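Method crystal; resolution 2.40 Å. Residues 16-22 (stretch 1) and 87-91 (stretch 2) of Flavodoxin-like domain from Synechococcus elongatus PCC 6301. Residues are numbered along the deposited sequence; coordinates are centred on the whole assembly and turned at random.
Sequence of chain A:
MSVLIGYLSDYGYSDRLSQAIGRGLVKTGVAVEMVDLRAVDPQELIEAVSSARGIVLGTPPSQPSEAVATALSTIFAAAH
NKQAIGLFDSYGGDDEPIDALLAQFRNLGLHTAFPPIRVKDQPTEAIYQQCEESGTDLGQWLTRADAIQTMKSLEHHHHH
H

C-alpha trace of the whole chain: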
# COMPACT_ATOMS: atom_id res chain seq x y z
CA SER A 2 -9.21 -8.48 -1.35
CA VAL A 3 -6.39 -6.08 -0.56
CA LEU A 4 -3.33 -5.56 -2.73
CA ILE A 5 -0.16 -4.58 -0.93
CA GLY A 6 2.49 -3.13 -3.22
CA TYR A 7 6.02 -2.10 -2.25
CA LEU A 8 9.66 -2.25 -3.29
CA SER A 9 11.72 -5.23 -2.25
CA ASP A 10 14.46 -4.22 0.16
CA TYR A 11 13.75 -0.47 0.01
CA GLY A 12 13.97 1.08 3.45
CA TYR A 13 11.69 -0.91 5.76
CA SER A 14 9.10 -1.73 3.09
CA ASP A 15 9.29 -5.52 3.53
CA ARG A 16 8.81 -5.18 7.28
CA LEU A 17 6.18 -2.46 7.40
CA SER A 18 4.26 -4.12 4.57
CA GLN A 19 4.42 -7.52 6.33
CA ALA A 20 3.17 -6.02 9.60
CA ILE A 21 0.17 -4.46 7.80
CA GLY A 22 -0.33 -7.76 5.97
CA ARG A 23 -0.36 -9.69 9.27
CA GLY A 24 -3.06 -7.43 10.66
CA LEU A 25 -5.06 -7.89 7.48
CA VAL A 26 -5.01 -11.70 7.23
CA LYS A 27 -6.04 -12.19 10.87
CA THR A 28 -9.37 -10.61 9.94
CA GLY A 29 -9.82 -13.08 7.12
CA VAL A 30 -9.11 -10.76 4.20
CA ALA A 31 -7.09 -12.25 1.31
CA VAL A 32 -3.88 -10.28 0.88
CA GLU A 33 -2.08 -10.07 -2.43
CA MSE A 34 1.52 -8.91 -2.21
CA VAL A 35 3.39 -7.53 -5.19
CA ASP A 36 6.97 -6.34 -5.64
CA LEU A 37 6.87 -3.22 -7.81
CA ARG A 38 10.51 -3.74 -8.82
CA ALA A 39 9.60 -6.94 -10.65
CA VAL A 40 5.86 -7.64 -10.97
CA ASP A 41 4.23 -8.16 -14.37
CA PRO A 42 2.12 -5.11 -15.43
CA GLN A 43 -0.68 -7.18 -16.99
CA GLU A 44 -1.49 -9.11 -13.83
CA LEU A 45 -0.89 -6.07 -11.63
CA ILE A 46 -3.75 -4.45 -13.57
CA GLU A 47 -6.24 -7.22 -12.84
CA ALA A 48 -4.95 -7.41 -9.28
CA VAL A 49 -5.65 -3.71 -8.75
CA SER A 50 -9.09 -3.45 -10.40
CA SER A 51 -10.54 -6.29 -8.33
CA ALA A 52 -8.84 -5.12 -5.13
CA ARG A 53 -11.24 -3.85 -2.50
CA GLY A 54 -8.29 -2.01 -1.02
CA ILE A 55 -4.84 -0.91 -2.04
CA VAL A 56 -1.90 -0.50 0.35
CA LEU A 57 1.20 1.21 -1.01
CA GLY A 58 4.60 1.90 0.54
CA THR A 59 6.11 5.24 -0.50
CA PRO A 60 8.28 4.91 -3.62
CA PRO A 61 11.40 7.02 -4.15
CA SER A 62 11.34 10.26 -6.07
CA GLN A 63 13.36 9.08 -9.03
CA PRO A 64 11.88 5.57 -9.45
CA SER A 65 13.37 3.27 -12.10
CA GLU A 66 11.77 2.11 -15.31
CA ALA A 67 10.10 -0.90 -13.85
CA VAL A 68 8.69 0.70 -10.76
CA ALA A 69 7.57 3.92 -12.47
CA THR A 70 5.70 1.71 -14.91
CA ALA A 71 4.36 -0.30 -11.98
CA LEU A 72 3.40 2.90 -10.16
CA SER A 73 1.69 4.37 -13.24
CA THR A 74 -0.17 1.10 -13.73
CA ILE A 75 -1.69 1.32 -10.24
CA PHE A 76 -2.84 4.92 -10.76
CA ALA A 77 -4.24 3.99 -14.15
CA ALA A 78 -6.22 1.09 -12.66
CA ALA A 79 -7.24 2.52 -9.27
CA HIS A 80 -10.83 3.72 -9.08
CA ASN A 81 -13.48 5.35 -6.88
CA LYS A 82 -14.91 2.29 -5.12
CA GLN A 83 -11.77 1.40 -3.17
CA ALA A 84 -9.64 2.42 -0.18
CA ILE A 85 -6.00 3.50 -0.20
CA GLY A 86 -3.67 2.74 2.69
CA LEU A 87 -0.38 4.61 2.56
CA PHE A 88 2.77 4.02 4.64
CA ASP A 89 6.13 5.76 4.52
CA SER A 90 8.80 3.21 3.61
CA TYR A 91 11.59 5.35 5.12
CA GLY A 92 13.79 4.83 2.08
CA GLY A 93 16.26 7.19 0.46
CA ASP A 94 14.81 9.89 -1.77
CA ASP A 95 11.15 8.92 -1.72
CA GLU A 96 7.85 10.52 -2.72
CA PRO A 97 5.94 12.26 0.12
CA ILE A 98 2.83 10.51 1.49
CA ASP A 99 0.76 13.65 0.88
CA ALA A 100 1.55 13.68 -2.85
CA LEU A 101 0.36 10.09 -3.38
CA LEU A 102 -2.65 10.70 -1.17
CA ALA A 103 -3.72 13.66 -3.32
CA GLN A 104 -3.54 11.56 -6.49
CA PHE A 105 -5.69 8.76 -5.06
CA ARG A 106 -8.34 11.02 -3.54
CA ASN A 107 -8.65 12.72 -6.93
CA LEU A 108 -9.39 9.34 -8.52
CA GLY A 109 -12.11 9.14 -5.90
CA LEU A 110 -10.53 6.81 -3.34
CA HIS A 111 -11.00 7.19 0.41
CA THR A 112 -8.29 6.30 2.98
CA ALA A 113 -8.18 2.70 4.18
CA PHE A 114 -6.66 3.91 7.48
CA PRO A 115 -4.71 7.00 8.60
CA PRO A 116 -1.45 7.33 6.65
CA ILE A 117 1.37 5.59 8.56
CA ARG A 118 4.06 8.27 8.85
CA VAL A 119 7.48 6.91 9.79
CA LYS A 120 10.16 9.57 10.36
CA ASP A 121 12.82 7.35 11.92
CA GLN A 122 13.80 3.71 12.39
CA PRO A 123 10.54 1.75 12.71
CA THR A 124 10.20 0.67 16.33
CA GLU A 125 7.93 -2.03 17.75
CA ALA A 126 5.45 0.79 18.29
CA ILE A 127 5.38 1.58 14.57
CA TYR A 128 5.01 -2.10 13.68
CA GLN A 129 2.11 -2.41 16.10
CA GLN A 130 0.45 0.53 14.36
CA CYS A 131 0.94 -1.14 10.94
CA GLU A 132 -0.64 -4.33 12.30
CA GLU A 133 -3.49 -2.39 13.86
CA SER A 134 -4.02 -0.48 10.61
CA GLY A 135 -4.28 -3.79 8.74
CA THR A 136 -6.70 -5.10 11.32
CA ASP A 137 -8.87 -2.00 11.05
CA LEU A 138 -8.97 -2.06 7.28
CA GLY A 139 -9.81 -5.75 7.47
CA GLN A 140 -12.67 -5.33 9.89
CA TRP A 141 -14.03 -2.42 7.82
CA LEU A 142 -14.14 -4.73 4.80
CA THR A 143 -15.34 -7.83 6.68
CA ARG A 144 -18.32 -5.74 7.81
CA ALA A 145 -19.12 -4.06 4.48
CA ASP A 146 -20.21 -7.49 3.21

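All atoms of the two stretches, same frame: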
# COMPACT_ATOMS: atom_id res chain seq x y z
N ARG A 16 9.25 -5.09 5.90
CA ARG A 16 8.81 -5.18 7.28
C ARG A 16 7.54 -4.41 7.64
O ARG A 16 6.72 -4.89 8.42
CB ARG A 16 9.97 -4.72 8.16
CG ARG A 16 10.08 -5.46 9.46
CD ARG A 16 11.52 -5.44 9.91
NE ARG A 16 12.41 -6.14 8.99
CZ ARG A 16 13.73 -6.23 9.16
NH1 ARG A 16 14.31 -5.66 10.21
NH2 ARG A 16 14.47 -6.90 8.28
N LEU A 17 7.39 -3.21 7.11
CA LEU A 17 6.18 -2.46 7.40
C LEU A 17 5.03 -3.13 6.64
O LEU A 17 3.96 -3.35 7.19
CB LEU A 17 6.34 -1.02 6.94
CG LEU A 17 7.50 -0.25 7.57
CD1 LEU A 17 7.96 0.86 6.65
CD2 LEU A 17 7.06 0.28 8.90
N SER A 18 5.29 -3.48 5.39
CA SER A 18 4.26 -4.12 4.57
C SER A 18 3.82 -5.47 5.15
O SER A 18 2.64 -5.81 5.09
CB SER A 18 4.73 -4.25 3.11
OG SER A 18 5.76 -5.22 2.94
N GLN A 19 4.76 -6.23 5.73
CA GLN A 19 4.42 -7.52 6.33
C GLN A 19 3.57 -7.35 7.58
O GLN A 19 2.66 -8.14 7.84
CB GLN A 19 5.70 -8.29 6.70
CG GLN A 19 6.30 -9.09 5.57
CD GLN A 19 7.69 -9.60 5.92
OE1 GLN A 19 8.05 -9.73 7.09
NE2 GLN A 19 8.47 -9.91 4.89
N ALA A 20 3.89 -6.33 8.38
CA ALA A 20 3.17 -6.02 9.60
C ALA A 20 1.72 -5.65 9.24
O ALA A 20 0.78 -6.09 9.90
CB ALA A 20 3.85 -4.86 10.32
N ILE A 21 1.53 -4.84 8.21
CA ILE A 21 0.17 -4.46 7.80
C ILE A 21 -0.52 -5.72 7.28
O ILE A 21 -1.70 -5.95 7.57
CB ILE A 21 0.20 -3.41 6.66
CG1 ILE A 21 0.75 -2.08 7.18
CG2 ILE A 21 -1.21 -3.12 6.13
CD1 ILE A 21 1.22 -1.13 6.03
N GLY A 22 0.22 -6.53 6.51
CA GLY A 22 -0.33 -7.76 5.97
C GLY A 22 -0.79 -8.71 7.07
O GLY A 22 -1.83 -9.35 6.96
N LEU A 87 -1.73 4.19 2.86
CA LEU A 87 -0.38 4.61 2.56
C LEU A 87 0.53 4.49 3.79
O LEU A 87 0.09 4.68 4.91
CB LEU A 87 -0.40 6.07 2.07
CG LEU A 87 -1.10 6.27 0.73
CD1 LEU A 87 -1.25 7.76 0.43
CD2 LEU A 87 -0.29 5.59 -0.38
N PHE A 88 1.78 4.12 3.56
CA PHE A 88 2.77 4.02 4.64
C PHE A 88 4.12 4.47 4.11
O PHE A 88 4.53 4.13 3.00
CB PHE A 88 2.85 2.59 5.21
CG PHE A 88 3.51 1.58 4.30
CD1 PHE A 88 4.89 1.43 4.29
CD2 PHE A 88 2.74 0.71 3.53
CE1 PHE A 88 5.50 0.41 3.54
CE2 PHE A 88 3.33 -0.32 2.77
CZ PHE A 88 4.71 -0.47 2.78
N ASP A 89 4.81 5.28 4.91
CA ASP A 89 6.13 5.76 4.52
C ASP A 89 7.12 4.61 4.67
O ASP A 89 7.23 4.02 5.74
CB ASP A 89 6.53 6.94 5.40
CG ASP A 89 7.76 7.65 4.90
OD1 ASP A 89 7.95 8.83 5.27
OD2 ASP A 89 8.55 7.02 4.15
N SER A 90 7.83 4.29 3.59
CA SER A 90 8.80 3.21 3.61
C SER A 90 10.13 3.55 4.28
O SER A 90 10.92 2.66 4.60
CB SER A 90 9.05 2.73 2.18
OG SER A 90 9.52 3.78 1.37
N TYR A 91 10.36 4.85 4.51
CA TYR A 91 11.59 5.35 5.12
C TYR A 91 12.80 4.93 4.29
O TYR A 91 13.77 4.40 4.81
CB TYR A 91 11.75 4.81 6.55
CG TYR A 91 12.75 5.58 7.39
CD1 TYR A 91 12.72 6.97 7.46
CD2 TYR A 91 13.71 4.90 8.15
CE1 TYR A 91 13.62 7.68 8.27
CE2 TYR A 91 14.62 5.60 8.96
CZ TYR A 91 14.57 6.99 9.01
OH TYR A 91 15.46 7.67 9.80

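An aromatic side chain can gather several residues of a neighbouring helix, as residues 16-22 and 87-91 of this flavodoxin-like domain illustrate. The first stretch lies within a helix, its regular turns marked by bonds such as I21 N to L17 O (3.0 Å) and G22 N to S18 O (2.9 Å). The second leaves its strand after F88 and continues as loop. No hydrogen bond joins the two; the helix backbone bonds within itself, and the contact is mainly van der Waals packing and buries 219 Å², both sides summed.

F88 is the hub. Its CA-to-CB bond points toward the helix, and chi1 of 72° (p) with chi2 of 85° carries the ring to three helical residues. I21 CD1 comes within 3.5 Å of F88 CD2, L17 CB within 3.8 Å of F88 CE1, and S18 CB within 3.8 Å of F88 CZ. All three approach the ring obliquely. The spacing of the helix explains the set: L17 and I21, one turn apart, both point toward the strand, while S18 points sideways and offers its methylene carbon. The S18 hydroxyl, with chi1 at 71° (p), is hydrogen-bonded to a residue flanking the stretches, so its polarity is met without F88.

L17 and I21 share the m,t rotamer, a common choice for leucine and isoleucine on helices. In L17 it extends CD1 beyond the ring to the loop, 3.4 Å from D89 O and 3.9 Å from S90 CA; these are van der Waals contacts. In I21 it brings CD1 to the phenyl ring.

The CA-to-CB bond of D89 points away from the helix. With chi1 at -170° (t), its carboxylate accepts from Y91 N at D89 OD2 (2.8 Å), tying the backbone locally as the strand gives way, and OD2 is also bonded elsewhere in the structure.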